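Local coordinates for protein N-acetylmuramoyl-L-alanine amidase amiD (Escherichia coli, PDB 3D2Y) that hydrolyses, with one catalytic zinc ion, the amide bond between N-acetylmuramoyl groups and L-alanine in cell-wall peptidoglycan fragments, at residues 84-96 against 146-158. Sequence-based numbering, arbitrary orientation.
Sequences HAGISAWRGATRL and ENVVAHADIAPQR
Trp90 lies flat between Val149 and the aliphatic part of Arg91. Val149 CG1 sits over one face of the indole, 3.7 Å from the centroid of the five-membered ring in a CH-pi contact, and Arg91 CG lies over the opposite face, toward its rim. With CG anti to the backbone N (chi1 -170°), the ring reaches the turn before strand 148-150, where NE1 makes two weak hydrogen bonds, to Asn147 OD1 at the ring edge and to Glu146 O. The amide of Asn147 stands nearly perpendicular to the indole. Ile154 crosses Trp90 at about a right angle, its CG2 against Trp90 CB, while Ile154 CD1 touches both Ala85 CB (3.8 Å) and Leu96 CB (4.0 Å). Ile154 O accepts a hydrogen bond from Ala89 N (2.8 Å), and a water joins Ala89 O to Asp153 O. Farther along, the bent chain of Arg158 lets NH2 donate a hydrogen bond to Ile87 O (2.8 Å), close to the guanidinium plane; NH1 hydrogen-bonds to the backbone of the bound peptide. His151, a zinc ligand, donates from NE2, above the carbonyl plane, to Ala85 O (3.0 Å); its ND1 is hydrogen-bonded to Asp161, another zinc ligand. The contact thus joins the 84-96 segment, with its type I' hairpin turn, to strand 148-150 at one edge of the mixed sheet, next to strand 31-36, whose Val33 touches Ile154, while helix 220-234 packs on Ala152 and Pro156.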
loop_
_atom_site.group_PDB
_atom_site.type_symbol
_atom_site.label_atom_id
_atom_site.label_comp_id
_atom_site.label_asym_id
_atom_site.label_seq_id
_atom_site.Cartn_x
_atom_site.Cartn_y
_atom_site.Cartn_z
ATOM N N HIS A 84 9.415 -8.028 1.696
ATOM C CA HIS A 84 8.058 -7.751 2.226
ATOM C C HIS A 84 6.880 -7.899 1.237
ATOM O O HIS A 84 5.777 -8.266 1.620
ATOM C CB HIS A 84 7.990 -6.362 2.918
ATOM C CG HIS A 84 8.097 -5.212 1.954
ATOM N ND1 HIS A 84 6.985 -4.583 1.440
ATOM C CD2 HIS A 84 9.168 -4.641 1.349
ATOM C CE1 HIS A 84 7.365 -3.645 0.582
ATOM N NE2 HIS A 84 8.684 -3.668 0.502
ATOM N N ALA A 85 7.098 -7.568 -0.034
ATOM C CA ALA A 85 6.026 -7.577 -1.065
ATOM C C ALA A 85 5.785 -8.957 -1.685
ATOM O O ALA A 85 4.640 -9.308 -2.052
ATOM C CB ALA A 85 6.348 -6.563 -2.185
ATOM N N GLY A 86 6.869 -9.710 -1.878
ATOM C CA GLY A 86 6.789 -10.971 -2.600
ATOM C C GLY A 86 6.383 -10.832 -4.058
ATOM O O GLY A 86 6.629 -9.789 -4.711
ATOM N N ILE A 87 5.791 -11.903 -4.598
ATOM C CA ILE A 87 5.246 -11.857 -5.967
ATOM C C ILE A 87 4.159 -10.809 -6.008
ATOM O O ILE A 87 3.207 -10.902 -5.235
ATOM C CB ILE A 87 4.682 -13.224 -6.397
ATOM C CG1 ILE A 87 5.838 -14.229 -6.499
ATOM C CG2 ILE A 87 3.898 -13.131 -7.725
ATOM C CD1 ILE A 87 5.406 -15.653 -6.177
ATOM N N SER A 88 4.320 -9.796 -6.879
ATOM C CA SER A 88 3.546 -8.576 -6.729
ATOM C C SER A 88 3.495 -7.804 -8.042
ATOM O O SER A 88 4.327 -8.019 -8.933
ATOM C CB SER A 88 4.148 -7.675 -5.620
ATOM O OG SER A 88 5.560 -7.542 -5.790
ATOM N N ALA A 89 2.494 -6.931 -8.144
ATOM C CA ALA A 89 2.243 -6.092 -9.326
ATOM C C ALA A 89 1.475 -4.815 -8.932
ATOM O O ALA A 89 0.497 -4.880 -8.188
ATOM C CB ALA A 89 1.479 -6.898 -10.408
ATOM N N TRP A 90 1.967 -3.660 -9.381
ATOM C CA TRP A 90 1.291 -2.379 -9.164
ATOM C C TRP A 90 1.599 -1.395 -10.299
ATOM O O TRP A 90 2.772 -1.047 -10.547
ATOM C CB TRP A 90 1.679 -1.761 -7.800
ATOM C CG TRP A 90 0.824 -0.599 -7.471
ATOM C CD1 TRP A 90 1.228 0.715 -7.340
ATOM C CD2 TRP A 90 -0.598 -0.609 -7.263
ATOM N NE1 TRP A 90 0.137 1.516 -7.039
ATOM C CE2 TRP A 90 -0.995 0.736 -7.009
ATOM C CE3 TRP A 90 -1.583 -1.621 -7.277
ATOM C CZ2 TRP A 90 -2.331 1.089 -6.770
ATOM C CZ3 TRP A 90 -2.927 -1.263 -7.054
ATOM C CH2 TRP A 90 -3.282 0.081 -6.812
ATOM N N ARG A 91 0.534 -0.979 -10.991
ATOM C CA ARG A 91 0.602 0.103 -11.982
ATOM C C ARG A 91 1.647 -0.136 -13.069
ATOM O O ARG A 91 2.376 0.786 -13.468
ATOM C CB ARG A 91 0.826 1.448 -11.254
ATOM C CG ARG A 91 -0.450 1.925 -10.628
ATOM C CD ARG A 91 -0.323 3.223 -9.873
ATOM N NE ARG A 91 -0.304 4.458 -10.662
ATOM C CZ ARG A 91 -1.381 5.151 -11.067
ATOM N NH1 ARG A 91 -2.621 4.732 -10.831
ATOM N NH2 ARG A 91 -1.215 6.283 -11.747
ATOM N N GLY A 92 1.747 -1.374 -13.536
ATOM C CA GLY A 92 2.722 -1.667 -14.593
ATOM C C GLY A 92 3.997 -2.354 -14.079
ATOM O O GLY A 92 4.681 -3.020 -14.850
ATOM N N ALA A 93 4.316 -2.198 -12.784
ATOM C CA ALA A 93 5.586 -2.739 -12.215
ATOM C C ALA A 93 5.357 -4.129 -11.651
ATOM O O ALA A 93 4.247 -4.461 -11.359
ATOM C CB ALA A 93 6.124 -1.814 -11.096
ATOM N N THR A 94 6.405 -4.942 -11.544
ATOM C CA THR A 94 6.372 -6.177 -10.773
ATOM C C THR A 94 7.586 -6.158 -9.820
ATOM O O THR A 94 8.334 -5.177 -9.827
ATOM C CB THR A 94 6.381 -7.445 -11.695
ATOM O OG1 THR A 94 7.572 -7.468 -12.512
ATOM C CG2 THR A 94 5.176 -7.460 -12.595
ATOM N N ARG A 95 7.773 -7.214 -9.003
ATOM C CA ARG A 95 8.892 -7.308 -8.076
ATOM C C ARG A 95 8.932 -6.036 -7.224
ATOM O O ARG A 95 9.955 -5.324 -7.166
ATOM C CB ARG A 95 10.257 -7.472 -8.798
ATOM C CG ARG A 95 10.378 -8.704 -9.680
ATOM C CD ARG A 95 11.706 -8.772 -10.343
ATOM N NE ARG A 95 11.808 -10.021 -11.098
ATOM C CZ ARG A 95 12.932 -10.558 -11.558
ATOM N NH1 ARG A 95 14.102 -9.961 -11.383
ATOM N NH2 ARG A 95 12.881 -11.711 -12.216
ATOM N N LEU A 96 7.812 -5.760 -6.575
ATOM C CA LEU A 96 7.679 -4.516 -5.812
ATOM C C LEU A 96 8.690 -4.271 -4.695
ATOM O O LEU A 96 8.934 -3.104 -4.328
ATOM C CB LEU A 96 6.218 -4.278 -5.393
ATOM C CG LEU A 96 5.317 -3.521 -6.368
ATOM C CD1 LEU A 96 5.754 -1.997 -6.458
ATOM C CD2 LEU A 96 5.225 -4.177 -7.721
ATOM N N GLU A 146 -1.227 7.787 -5.032
ATOM C CA GLU A 146 -1.726 6.460 -5.480
ATOM C C GLU A 146 -0.718 5.313 -5.255
ATOM O O GLU A 146 -1.071 4.140 -5.349
ATOM C CB GLU A 146 -2.208 6.489 -6.940
ATOM C CG GLU A 146 -1.097 6.639 -7.937
ATOM C CD GLU A 146 -0.705 8.087 -8.246
ATOM O OE1 GLU A 146 -1.034 9.036 -7.508
ATOM O OE2 GLU A 146 -0.008 8.273 -9.256
ATOM N N ASN A 147 0.520 5.661 -4.922
ATOM C CA ASN A 147 1.540 4.652 -4.677
ATOM C C ASN A 147 1.788 4.391 -3.183
ATOM O O ASN A 147 2.775 3.767 -2.791
ATOM C CB ASN A 147 2.802 5.030 -5.475
ATOM C CG ASN A 147 2.573 4.903 -6.974
ATOM O OD1 ASN A 147 1.876 4.012 -7.415
ATOM N ND2 ASN A 147 3.154 5.803 -7.752
ATOM N N VAL A 148 0.857 4.844 -2.342
ATOM C CA VAL A 148 0.794 4.359 -0.955
ATOM C C VAL A 148 -0.280 3.245 -0.923
ATOM O O VAL A 148 -1.458 3.514 -1.111
ATOM C CB VAL A 148 0.411 5.516 0.036
ATOM C CG1 VAL A 148 0.526 5.009 1.459
ATOM C CG2 VAL A 148 1.304 6.741 -0.213
ATOM N N VAL A 149 0.129 1.995 -0.745
ATOM C CA VAL A 149 -0.767 0.878 -1.070
ATOM C C VAL A 149 -0.765 -0.133 0.035
ATOM O O VAL A 149 0.149 -0.164 0.905
ATOM C CB VAL A 149 -0.350 0.141 -2.387
ATOM C CG1 VAL A 149 -0.538 1.069 -3.631
ATOM C CG2 VAL A 149 1.144 -0.394 -2.274
ATOM N N ALA A 150 -1.808 -0.941 -0.008
ATOM C CA ALA A 150 -1.910 -2.142 0.789
ATOM C C ALA A 150 -1.126 -3.244 0.113
ATOM O O ALA A 150 -1.037 -3.313 -1.101
ATOM C CB ALA A 150 -3.400 -2.580 0.873
ATOM N N HIS A 151 -0.592 -4.149 0.915
ATOM C CA HIS A 151 -0.036 -5.373 0.334
ATOM C C HIS A 151 -1.101 -6.099 -0.528
ATOM O O HIS A 151 -0.800 -6.702 -1.580
ATOM C CB HIS A 151 0.345 -6.261 1.469
ATOM C CG HIS A 151 1.274 -7.388 1.100
ATOM N ND1 HIS A 151 1.577 -8.405 1.981
ATOM C CD2 HIS A 151 1.989 -7.640 -0.019
ATOM C CE1 HIS A 151 2.451 -9.226 1.427
ATOM N NE2 HIS A 151 2.697 -8.794 0.206
ATOM N N ALA A 152 -2.355 -6.082 -0.054
ATOM C CA ALA A 152 -3.445 -6.763 -0.811
ATOM C C ALA A 152 -3.585 -6.121 -2.169
ATOM O O ALA A 152 -3.990 -6.783 -3.138
ATOM C CB ALA A 152 -4.793 -6.684 -0.034
ATOM N N ASP A 153 -3.276 -4.823 -2.260
ATOM C CA ASP A 153 -3.406 -4.124 -3.538
ATOM C C ASP A 153 -2.419 -4.709 -4.553
ATOM O O ASP A 153 -2.709 -4.734 -5.765
ATOM C CB ASP A 153 -3.145 -2.625 -3.391
ATOM C CG ASP A 153 -4.214 -1.902 -2.549
ATOM O OD1 ASP A 153 -5.378 -2.353 -2.490
ATOM O OD2 ASP A 153 -3.880 -0.859 -1.950
ATOM N N ILE A 154 -1.239 -5.137 -4.081
ATOM C CA ILE A 154 -0.156 -5.495 -5.015
ATOM C C ILE A 154 -0.050 -7.002 -5.193
ATOM O O ILE A 154 0.613 -7.472 -6.124
ATOM C CB ILE A 154 1.211 -4.890 -4.628
ATOM C CG1 ILE A 154 1.784 -5.539 -3.358
ATOM C CG2 ILE A 154 1.109 -3.391 -4.555
ATOM C CD1 ILE A 154 3.084 -4.834 -2.891
ATOM N N ALA A 155 -0.701 -7.745 -4.297
ATOM C CA ALA A 155 -0.829 -9.213 -4.397
ATOM C C ALA A 155 -2.235 -9.700 -3.992
ATOM O O ALA A 155 -2.368 -10.420 -2.965
ATOM C CB ALA A 155 0.193 -9.890 -3.455
ATOM N N PRO A 156 -3.270 -9.282 -4.722
ATOM C CA PRO A 156 -4.666 -9.512 -4.283
ATOM C C PRO A 156 -5.070 -10.966 -4.134
ATOM O O PRO A 156 -5.960 -11.261 -3.324
ATOM C CB PRO A 156 -5.520 -8.791 -5.344
ATOM C CG PRO A 156 -4.594 -8.560 -6.469
ATOM C CD PRO A 156 -3.223 -8.462 -5.947
ATOM N N GLN A 157 -4.415 -11.870 -4.862
ATOM C CA GLN A 157 -4.771 -13.300 -4.750
ATOM C C GLN A 157 -4.153 -13.924 -3.502
ATOM O O GLN A 157 -4.549 -15.037 -3.133
ATOM C CB GLN A 157 -4.275 -14.122 -5.947
ATOM C CG GLN A 157 -4.765 -13.652 -7.328
ATOM C CD GLN A 157 -6.280 -13.642 -7.430
ATOM O OE1 GLN A 157 -6.949 -14.514 -6.882
ATOM N NE2 GLN A 157 -6.827 -12.661 -8.145
ATOM N N ARG A 158 -3.146 -13.267 -2.911
ATOM C CA ARG A 158 -2.345 -13.903 -1.853
ATOM C C ARG A 158 -2.547 -13.302 -0.487
ATOM O O ARG A 158 -2.305 -13.977 0.524
ATOM C CB ARG A 158 -0.838 -13.841 -2.170
ATOM C CG ARG A 158 -0.432 -14.629 -3.442
ATOM C CD ARG A 158 1.102 -14.743 -3.595
ATOM N NE ARG A 158 1.797 -13.443 -3.615
ATOM C CZ ARG A 158 2.473 -12.960 -2.569
ATOM N NH1 ARG A 158 2.567 -13.678 -1.468
ATOM N NH2 ARG A 158 3.090 -11.774 -2.626
HETATM O O HOH W 1 0.920 -12.365 -6.082
HETATM O O HOH W 2 -2.083 -6.107 -7.894
#